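PDB 2FM8: surface presentation of antigens protein spaK from Salmonella typhimurium, which acts as a class IB type III secretion chaperone that stores effectors such as SipA, SopA, SopE and SopE2 in the bacterial cytoplasm in a secretion-competent state. Local coordinates for residues Leu4-Leu9 with Asp50-Trp55; Pro41-Ser46 with Asn124-Phe129; Leu89-Gln94 with Leu98-Leu103. All blocks are in the same frame, centred on the assembly; numbering follows the deposited sequence.

Contact 1 (Leu4-Leu9 with Asp50-Trp55); sequences LDIAEL and DDVWIW
Val52 meets both Leu4 and Ile6 with its two methyl groups, one for each partner, and these two touches carry the contact. Val52 CG2 lies 3.8 Å from Leu4 CD2, and the two side chains cross at about a right angle. Val52 CG1 faces Ile6 CD1 at 4.1 Å, here tip to tip. The forking at Val52 follows from its chi1 of 178°: CG1 is anti to the backbone N while CG2 sits beside it, so the methyls diverge toward successive parts of the N-terminal segment. Ile6 reaches across with CG1 swung opposite its own backbone N (chi1 -168°), which carries CD1 out from the first turn of helix 6-17.

The whole contact buries just 98 Å², both sides summed, and the backbones stay well separated: the CA atoms of Ile6 and Val52 are 8.5 Å apart. Ile6 and Val52 are buried, whereas Leu4 is partly exposed and marks the looser margin. On the solvent side Asp5 holds the N-cap position of the helix, its OD1 receiving a weak bond from Glu8 N at 3.4 Å. Exposed Glu8 also forms a salt bridge with Arg11. Around the apolar part, Val47 touches Ile6 and Leu109 touches Val52, adding a neighbouring strand and a loop to the packing. Trp53 and Trp55 point from strand 51-57 to the other side of the sheet, where both pack on the chain of another protein. The arrangement is that of a capped amphipathic helix laid on one face of an antiparallel sheet, as in the alpha+beta fold of type III secretion chaperones.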
loop_
_atom_site.group_PDB
_atom_site.type_symbol
_atom_site.label_atom_id
_atom_site.label_comp_id
_atom_site.label_asym_id
_atom_site.label_seq_id
_atom_site.Cartn_x
_atom_site.Cartn_y
_atom_site.Cartn_z
ATOM N N LEU A 4 18.151 -23.375 -22.197
ATOM C CA LEU A 4 17.045 -22.548 -22.730
ATOM C C LEU A 4 17.546 -21.345 -23.517
ATOM O O LEU A 4 18.311 -20.534 -23.002
ATOM C CB LEU A 4 16.104 -22.048 -21.625
ATOM C CG LEU A 4 14.983 -21.115 -22.151
ATOM C CD1 LEU A 4 13.951 -21.891 -22.949
ATOM C CD2 LEU A 4 14.307 -20.378 -21.060
ATOM N N ASP A 5 17.091 -21.216 -24.756
ATOM C CA ASP A 5 17.470 -20.084 -25.578
ATOM C C ASP A 5 16.267 -19.155 -25.647
ATOM O O ASP A 5 15.308 -19.424 -26.369
ATOM C CB ASP A 5 17.896 -20.560 -26.966
ATOM C CG ASP A 5 18.524 -19.454 -27.807
ATOM O OD1 ASP A 5 18.317 -18.247 -27.554
ATOM O OD2 ASP A 5 19.248 -19.803 -28.743
ATOM N N ILE A 6 16.320 -18.065 -24.886
ATOM C CA ILE A 6 15.177 -17.144 -24.789
ATOM C C ILE A 6 14.880 -16.398 -26.115
ATOM O O ILE A 6 13.721 -16.240 -26.506
ATOM C CB ILE A 6 15.314 -16.181 -23.555
ATOM C CG1 ILE A 6 13.999 -15.442 -23.288
ATOM C CG2 ILE A 6 16.441 -15.179 -23.727
ATOM C CD1 ILE A 6 12.838 -16.346 -22.974
ATOM N N ALA A 7 15.926 -15.957 -26.811
ATOM C CA ALA A 7 15.747 -15.355 -28.128
ATOM C C ALA A 7 14.984 -16.309 -29.057
ATOM O O ALA A 7 14.060 -15.892 -29.757
ATOM C CB ALA A 7 17.097 -14.961 -28.748
ATOM N N GLU A 8 15.336 -17.589 -29.045
ATOM C CA GLU A 8 14.683 -18.508 -29.969
ATOM C C GLU A 8 13.250 -18.797 -29.553
ATOM O O GLU A 8 12.366 -18.957 -30.415
ATOM C CB GLU A 8 15.479 -19.793 -30.190
ATOM C CG GLU A 8 16.648 -19.640 -31.187
ATOM C CD GLU A 8 16.355 -18.737 -32.439
ATOM O OE1 GLU A 8 15.350 -18.976 -33.172
ATOM O OE2 GLU A 8 17.155 -17.786 -32.673
ATOM N N LEU A 9 13.022 -18.816 -28.244
ATOM C CA LEU A 9 11.674 -18.928 -27.719
ATOM C C LEU A 9 10.792 -17.737 -28.141
ATOM O O LEU A 9 9.663 -17.932 -28.608
ATOM C CB LEU A 9 11.693 -19.050 -26.190
ATOM C CG LEU A 9 10.464 -19.719 -25.583
ATOM C CD1 LEU A 9 10.264 -21.119 -26.167
ATOM C CD2 LEU A 9 10.571 -19.762 -24.055
ATOM N N ASP A 50 17.869 -18.450 -14.091
ATOM C CA ASP A 50 16.948 -19.535 -14.447
ATOM C C ASP A 50 15.440 -19.254 -14.217
ATOM O O ASP A 50 14.637 -20.180 -14.258
ATOM C CB ASP A 50 17.363 -20.826 -13.730
ATOM C CG ASP A 50 18.772 -21.278 -14.113
ATOM O OD1 ASP A 50 19.112 -21.181 -15.318
ATOM O OD2 ASP A 50 19.526 -21.718 -13.211
ATOM N N ASP A 51 15.069 -17.994 -13.982
ATOM C CA ASP A 51 13.673 -17.575 -13.971
ATOM C C ASP A 51 13.446 -16.734 -15.225
ATOM O O ASP A 51 14.229 -15.845 -15.514
ATOM C CB ASP A 51 13.366 -16.694 -12.763
ATOM C CG ASP A 51 13.501 -17.419 -11.429
ATOM O OD1 ASP A 51 13.022 -18.553 -11.308
ATOM O OD2 ASP A 51 14.054 -16.822 -10.486
ATOM N N VAL A 52 12.376 -17.014 -15.953
ATOM C CA VAL A 52 11.959 -16.145 -17.039
ATOM C C VAL A 52 10.892 -15.145 -16.569
ATOM O O VAL A 52 9.838 -15.531 -16.077
ATOM C CB VAL A 52 11.460 -16.939 -18.231
ATOM C CG1 VAL A 52 10.981 -15.997 -19.323
ATOM C CG2 VAL A 52 12.598 -17.816 -18.764
ATOM N N TRP A 53 11.197 -13.864 -16.727
ATOM C CA TRP A 53 10.286 -12.797 -16.389
ATOM C C TRP A 53 9.780 -12.023 -17.616
ATOM O O TRP A 53 10.549 -11.671 -18.518
ATOM C CB TRP A 53 10.993 -11.797 -15.478
ATOM C CG TRP A 53 11.290 -12.269 -14.094
ATOM C CD1 TRP A 53 12.413 -12.891 -13.685
ATOM C CD2 TRP A 53 10.473 -12.098 -12.925
ATOM N NE1 TRP A 53 12.359 -13.140 -12.357
ATOM C CE2 TRP A 53 11.178 -12.659 -11.853
ATOM C CE3 TRP A 53 9.222 -11.521 -12.683
ATOM C CZ2 TRP A 53 10.671 -12.676 -10.545
ATOM C CZ3 TRP A 53 8.708 -11.542 -11.381
ATOM C CH2 TRP A 53 9.431 -12.107 -10.333
ATOM N N ILE A 54 8.484 -11.727 -17.616
ATOM C CA ILE A 54 7.897 -10.782 -18.575
ATOM C C ILE A 54 7.418 -9.609 -17.740
ATOM O O ILE A 54 6.757 -9.816 -16.709
ATOM C CB ILE A 54 6.704 -11.410 -19.334
ATOM C CG1 ILE A 54 7.134 -12.651 -20.112
ATOM C CG2 ILE A 54 6.040 -10.408 -20.307
ATOM C CD1 ILE A 54 5.916 -13.510 -20.543
ATOM N N TRP A 55 7.752 -8.389 -18.136
ATOM C CA TRP A 55 7.284 -7.243 -17.367
ATOM C C TRP A 55 7.139 -5.991 -18.211
ATOM O O TRP A 55 7.573 -5.948 -19.353
ATOM C CB TRP A 55 8.178 -6.990 -16.164
ATOM C CG TRP A 55 9.422 -6.204 -16.418
ATOM C CD1 TRP A 55 9.601 -4.833 -16.250
ATOM C CD2 TRP A 55 10.670 -6.713 -16.846
ATOM N NE1 TRP A 55 10.887 -4.486 -16.549
ATOM C CE2 TRP A 55 11.567 -5.615 -16.930
ATOM C CE3 TRP A 55 11.125 -7.983 -17.161
ATOM C CZ2 TRP A 55 12.880 -5.759 -17.313
ATOM C CZ3 TRP A 55 12.424 -8.129 -17.548
ATOM C CH2 TRP A 55 13.299 -7.028 -17.619
#

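Contact 2 (Pro41-Ser46 with Asn124-Phe129); sequences PSICIS and NYLEVF
This is an apolar contact between helix and sheet, in which the C-terminal helix 112-132 presses one leucine against the start of strand 43-48 and the loop residue before it. Leu126 supplies the whole helical side, and its two methyls divide the work. CD1 approaches the ring of Pro41, with CG and CD of that proline each 4.1 Å away. CD2 turns to the strand, 3.9 Å from Ile43 CG1, and also lies 3.3 Å from the backbone O of Pro41. The latter is a close approach of a methyl to a carbonyl oxygen.

The leucine reaches this place because its CG stands anti to the backbone N (chi1 176°), extending the fork away from the helix. Pro41 and Leu126 meet at a slant, while Ile43 and Leu126 slide past each other in opposite directions. A separation of 7.9 Å between the CA atoms of Pro41 and Leu126 is bridged by side chains, with 139 Å² buried in total. Leu37, Ala56 and Leu58 also touch Leu126, so neighbouring strands and a loop help to enclose it. With its leucine set against a strand's start, the long C-terminal helix forms a helix-on-sheet layer of this chaperone.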
loop_
_atom_site.group_PDB
_atom_site.type_symbol
_atom_site.label_atom_id
_atom_site.label_comp_id
_atom_site.label_asym_id
_atom_site.label_seq_id
_atom_site.Cartn_x
_atom_site.Cartn_y
_atom_site.Cartn_z
ATOM N N PRO A 41 2.796 0.537 -23.120
ATOM C CA PRO A 41 4.159 0.395 -22.649
ATOM C C PRO A 41 4.838 -0.818 -23.300
ATOM O O PRO A 41 4.177 -1.814 -23.593
ATOM C CB PRO A 41 3.986 0.172 -21.144
ATOM C CG PRO A 41 2.640 0.756 -20.826
ATOM C CD PRO A 41 1.820 0.482 -22.019
ATOM N N SER A 42 6.137 -0.711 -23.521
ATOM C CA SER A 42 6.923 -1.823 -24.000
ATOM C C SER A 42 6.952 -3.037 -23.034
ATOM O O SER A 42 6.953 -2.900 -21.816
ATOM C CB SER A 42 8.336 -1.352 -24.349
ATOM O OG SER A 42 8.266 -0.285 -25.293
ATOM N N ILE A 43 6.942 -4.231 -23.631
ATOM C CA ILE A 43 7.075 -5.483 -22.906
ATOM C C ILE A 43 8.551 -5.938 -22.906
ATOM O O ILE A 43 9.200 -6.017 -23.970
ATOM C CB ILE A 43 6.174 -6.536 -23.524
ATOM C CG1 ILE A 43 4.718 -6.064 -23.446
ATOM C CG2 ILE A 43 6.412 -7.926 -22.874
ATOM C CD1 ILE A 43 3.696 -6.984 -24.133
ATOM N N CYS A 44 9.073 -6.203 -21.708
ATOM C CA CYS A 44 10.423 -6.701 -21.517
ATOM C C CYS A 44 10.375 -8.169 -21.151
ATOM O O CYS A 44 9.514 -8.616 -20.393
ATOM C CB CYS A 44 11.164 -5.931 -20.434
ATOM S SG CYS A 44 11.258 -4.147 -20.712
ATOM N N ILE A 45 11.315 -8.915 -21.722
ATOM C CA ILE A 45 11.484 -10.319 -21.428
ATOM C C ILE A 45 12.911 -10.555 -20.973
ATOM O O ILE A 45 13.863 -10.165 -21.658
ATOM C CB ILE A 45 11.190 -11.202 -22.630
ATOM C CG1 ILE A 45 9.807 -10.856 -23.202
ATOM C CG2 ILE A 45 11.287 -12.685 -22.196
ATOM C CD1 ILE A 45 9.680 -11.022 -24.629
ATOM N N SER A 46 13.065 -11.190 -19.822
ATOM C CA SER A 46 14.401 -11.504 -19.346
ATOM C C SER A 46 14.521 -12.772 -18.534
ATOM O O SER A 46 13.579 -13.183 -17.870
ATOM C CB SER A 46 14.943 -10.368 -18.505
ATOM O OG SER A 46 16.348 -10.450 -18.611
ATOM N N ASN A 124 -2.731 -8.813 -23.084
ATOM C CA ASN A 124 -4.080 -8.562 -22.649
ATOM C C ASN A 124 -4.103 -7.858 -21.268
ATOM O O ASN A 124 -4.789 -6.843 -21.063
ATOM C CB ASN A 124 -4.839 -9.887 -22.494
ATOM C CG ASN A 124 -5.358 -10.445 -23.783
ATOM O OD1 ASN A 124 -5.407 -9.790 -24.813
ATOM N ND2 ASN A 124 -5.775 -11.700 -23.719
ATOM N N TYR A 125 -3.346 -8.392 -20.321
ATOM C CA TYR A 125 -3.306 -7.769 -18.989
ATOM C C TYR A 125 -2.636 -6.426 -18.999
ATOM O O TYR A 125 -3.031 -5.535 -18.261
ATOM C CB TYR A 125 -2.618 -8.652 -17.962
ATOM C CG TYR A 125 -3.368 -9.898 -17.631
ATOM C CD1 TYR A 125 -4.529 -9.877 -16.854
ATOM C CD2 TYR A 125 -2.884 -11.117 -18.057
ATOM C CE1 TYR A 125 -5.179 -11.100 -16.524
ATOM C CE2 TYR A 125 -3.518 -12.294 -17.760
ATOM C CZ TYR A 125 -4.647 -12.289 -17.024
ATOM O OH TYR A 125 -5.191 -13.544 -16.788
ATOM N N LEU A 126 -1.611 -6.264 -19.808
ATOM C CA LEU A 126 -1.003 -4.949 -19.951
ATOM C C LEU A 126 -2.027 -3.887 -20.381
ATOM O O LEU A 126 -2.030 -2.803 -19.848
ATOM C CB LEU A 126 0.191 -4.981 -20.915
ATOM C CG LEU A 126 0.818 -3.600 -21.180
ATOM C CD1 LEU A 126 1.437 -3.012 -19.904
ATOM C CD2 LEU A 126 1.874 -3.673 -22.237
ATOM N N GLU A 127 -2.876 -4.201 -21.363
ATOM C CA GLU A 127 -3.942 -3.298 -21.765
ATOM C C GLU A 127 -4.835 -2.932 -20.601
ATOM O O GLU A 127 -5.123 -1.768 -20.368
ATOM C CB GLU A 127 -4.827 -3.909 -22.869
ATOM C CG GLU A 127 -4.516 -3.386 -24.190
ATOM C CD GLU A 127 -5.374 -3.964 -25.326
ATOM O OE1 GLU A 127 -5.908 -3.141 -26.093
ATOM O OE2 GLU A 127 -5.494 -5.199 -25.441
ATOM N N VAL A 128 -5.273 -3.949 -19.885
ATOM C CA VAL A 128 -6.200 -3.758 -18.785
ATOM C C VAL A 128 -5.590 -2.981 -17.623
ATOM O O VAL A 128 -6.192 -2.029 -17.110
ATOM C CB VAL A 128 -6.787 -5.156 -18.400
ATOM C CG1 VAL A 128 -7.289 -5.199 -17.056
ATOM C CG2 VAL A 128 -7.883 -5.534 -19.426
ATOM N N PHE A 129 -4.406 -3.383 -17.178
ATOM C CA PHE A 129 -3.762 -2.672 -16.063
ATOM C C PHE A 129 -3.419 -1.229 -16.460
ATOM O O PHE A 129 -3.664 -0.319 -15.708
ATOM C CB PHE A 129 -2.489 -3.389 -15.601
ATOM C CG PHE A 129 -2.731 -4.520 -14.634
ATOM C CD1 PHE A 129 -2.622 -4.319 -13.287
ATOM C CD2 PHE A 129 -3.015 -5.793 -15.095
ATOM C CE1 PHE A 129 -2.849 -5.363 -12.372
ATOM C CE2 PHE A 129 -3.235 -6.845 -14.218
ATOM C CZ PHE A 129 -3.165 -6.630 -12.856
#

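Contact 3 (Leu89-Gln94 with Leu98-Leu103); sequences LLLGEQ and LTLKAL
Strands 90-94 and 97-103 form an antiparallel beta hairpin at one edge of the chain's sheet, and its two faces are filled differently. On the face of Leu91, Leu98 and Leu100, leucine branches interleave. Leu100 CD1 is the main bump: it lies 3.9 Å from Leu89 CB and 4.0 Å from Leu91 CD2, filling the hollow between those two side chains, and it crosses each of them at a slant. Leu91 CD2 also meets Leu98 CD2 at 4.2 Å, continuing the apolar row. Beside this row, Leu89 CD2 rests on the methyl of Ala102. Tyr125 and Phe129 of helix 112-132 cover Leu89.

The opposite face carries Leu90, Thr99 and Lys101. Here the lysine chain bends at chi3 (-72°) and folds over the neighbouring strand, placing CE 4.0 Å from Leu90 CB and 4.2 Å from Gly92 N. Glycine contributes no side chain, and the bent lysine passes over this low point in the surface. Leu90 packs on Leu90 of the second subunit, which brings this edge strand into the dimer interface.

Four backbone bonds hold the register, in the hydrogen-bonded pairs Leu90 with Lys101 and Gly92 with Thr99. The bond from Leu90 N to Lys101 O is nearly straight (173°) and in the carbonyl plane; Thr99 N instead approaches Gly92 O from above its carbonyl plane, 54° out of it, at 2.7 Å.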
loop_
_atom_site.group_PDB
_atom_site.type_symbol
_atom_site.label_atom_id
_atom_site.label_comp_id
_atom_site.label_asym_id
_atom_site.label_seq_id
_atom_site.Cartn_x
_atom_site.Cartn_y
_atom_site.Cartn_z
ATOM N N LEU A 89 -0.081 -12.469 -11.376
ATOM C CA LEU A 89 0.850 -11.385 -11.720
ATOM C C LEU A 89 1.291 -10.655 -10.461
ATOM O O LEU A 89 0.588 -10.662 -9.448
ATOM C CB LEU A 89 0.190 -10.390 -12.685
ATOM C CG LEU A 89 -0.205 -10.952 -14.066
ATOM C CD1 LEU A 89 -1.163 -10.100 -14.823
ATOM C CD2 LEU A 89 1.016 -11.173 -14.910
ATOM N N LEU A 90 2.468 -10.033 -10.531
ATOM C CA LEU A 90 3.086 -9.309 -9.405
ATOM C C LEU A 90 3.228 -7.856 -9.807
ATOM O O LEU A 90 3.311 -7.528 -10.985
ATOM C CB LEU A 90 4.493 -9.871 -9.076
ATOM C CG LEU A 90 4.558 -11.359 -8.735
ATOM C CD1 LEU A 90 5.960 -11.827 -8.458
ATOM C CD2 LEU A 90 3.681 -11.707 -7.532
ATOM N N LEU A 91 3.269 -6.988 -8.814
ATOM C CA LEU A 91 3.506 -5.570 -9.018
ATOM C C LEU A 91 4.794 -5.155 -8.336
ATOM O O LEU A 91 5.006 -5.457 -7.191
ATOM C CB LEU A 91 2.357 -4.740 -8.453
ATOM C CG LEU A 91 1.028 -4.955 -9.142
ATOM C CD1 LEU A 91 -0.087 -4.344 -8.283
ATOM C CD2 LEU A 91 1.001 -4.350 -10.533
ATOM N N GLY A 92 5.630 -4.437 -9.040
ATOM C CA GLY A 92 6.775 -3.782 -8.438
ATOM C C GLY A 92 6.838 -2.327 -8.893
ATOM O O GLY A 92 5.844 -1.742 -9.315
ATOM N N GLU A 93 8.016 -1.747 -8.769
ATOM C CA GLU A 93 8.235 -0.364 -9.117
ATOM C C GLU A 93 9.650 -0.167 -9.698
ATOM O O GLU A 93 10.624 -0.523 -9.082
ATOM C CB GLU A 93 8.044 0.536 -7.890
ATOM C CG GLU A 93 8.155 2.014 -8.289
ATOM C CD GLU A 93 8.065 2.987 -7.170
ATOM O OE1 GLU A 93 8.015 2.566 -6.005
ATOM O OE2 GLU A 93 8.056 4.197 -7.474
ATOM N N GLN A 94 9.738 0.412 -10.883
ATOM C CA GLN A 94 11.005 0.627 -11.548
ATOM C C GLN A 94 10.983 2.021 -12.121
ATOM O O GLN A 94 10.000 2.426 -12.730
ATOM C CB GLN A 94 11.225 -0.370 -12.703
ATOM C CG GLN A 94 11.822 -1.688 -12.302
ATOM C CD GLN A 94 13.291 -1.562 -11.987
ATOM O OE1 GLN A 94 14.113 -1.252 -12.862
ATOM N NE2 GLN A 94 13.633 -1.779 -10.727
ATOM N N LEU A 98 5.056 2.152 -11.556
ATOM C CA LEU A 98 4.531 0.849 -11.240
ATOM C C LEU A 98 4.865 -0.159 -12.352
ATOM O O LEU A 98 4.746 0.151 -13.551
ATOM C CB LEU A 98 3.028 0.911 -11.060
ATOM C CG LEU A 98 2.387 -0.347 -10.466
ATOM C CD1 LEU A 98 2.798 -0.550 -9.012
ATOM C CD2 LEU A 98 0.867 -0.154 -10.557
ATOM N N THR A 99 5.236 -1.367 -11.948
ATOM C CA THR A 99 5.626 -2.418 -12.880
ATOM C C THR A 99 4.712 -3.639 -12.759
ATOM O O THR A 99 4.376 -4.088 -11.660
ATOM C CB THR A 99 7.110 -2.758 -12.645
ATOM O OG1 THR A 99 7.893 -1.589 -12.972
ATOM C CG2 THR A 99 7.572 -3.843 -13.560
ATOM N N LEU A 100 4.254 -4.149 -13.900
ATOM C CA LEU A 100 3.491 -5.383 -13.948
ATOM C C LEU A 100 4.457 -6.489 -14.347
ATOM O O LEU A 100 5.181 -6.345 -15.327
ATOM C CB LEU A 100 2.368 -5.289 -14.989
ATOM C CG LEU A 100 1.468 -6.529 -15.124
ATOM C CD1 LEU A 100 0.660 -6.708 -13.808
ATOM C CD2 LEU A 100 0.538 -6.410 -16.343
ATOM N N LYS A 101 4.442 -7.598 -13.619
ATOM C CA LYS A 101 5.483 -8.628 -13.798
ATOM C C LYS A 101 4.849 -10.010 -13.759
ATOM O O LYS A 101 3.991 -10.280 -12.908
ATOM C CB LYS A 101 6.518 -8.608 -12.657
ATOM C CG LYS A 101 7.102 -7.284 -12.294
ATOM C CD LYS A 101 8.280 -7.446 -11.288
ATOM C CE LYS A 101 7.883 -7.849 -9.880
ATOM N NZ LYS A 101 9.100 -7.954 -8.880
ATOM N N ALA A 102 5.319 -10.880 -14.636
ATOM C CA ALA A 102 4.960 -12.286 -14.635
ATOM C C ALA A 102 6.231 -13.123 -14.496
ATOM O O ALA A 102 7.147 -13.020 -15.334
ATOM C CB ALA A 102 4.256 -12.629 -15.924
ATOM N N LEU A 103 6.316 -13.895 -13.422
ATOM C CA LEU A 103 7.318 -14.923 -13.300
ATOM C C LEU A 103 6.716 -16.106 -14.007
ATOM O O LEU A 103 5.835 -16.755 -13.493
ATOM C CB LEU A 103 7.597 -15.252 -11.821
ATOM C CG LEU A 103 8.560 -16.411 -11.542
ATOM C CD1 LEU A 103 9.893 -16.127 -12.161
ATOM C CD2 LEU A 103 8.706 -16.641 -10.058
#

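In the fold
From the N terminus, contact 1 closes a loop of 40 residues, bringing the start of helix 6-17 to strand 51-57. Contact 2 opens inside that loop and closes far beyond it, on helix 112-132, so the two cross. Contact 3 follows contact 1 in series and is a short hairpin nested within the span of contact 2. The sheet joins all three: strand 51-57 lies between strands 43-48 and 97-103, with probable hydrogen bonds from Trp53 N to Ser46 O and from Ala102 N to Ile54 O. Helix 112-132 links contacts 2 and 3 directly through Phe129, which packs on Leu100.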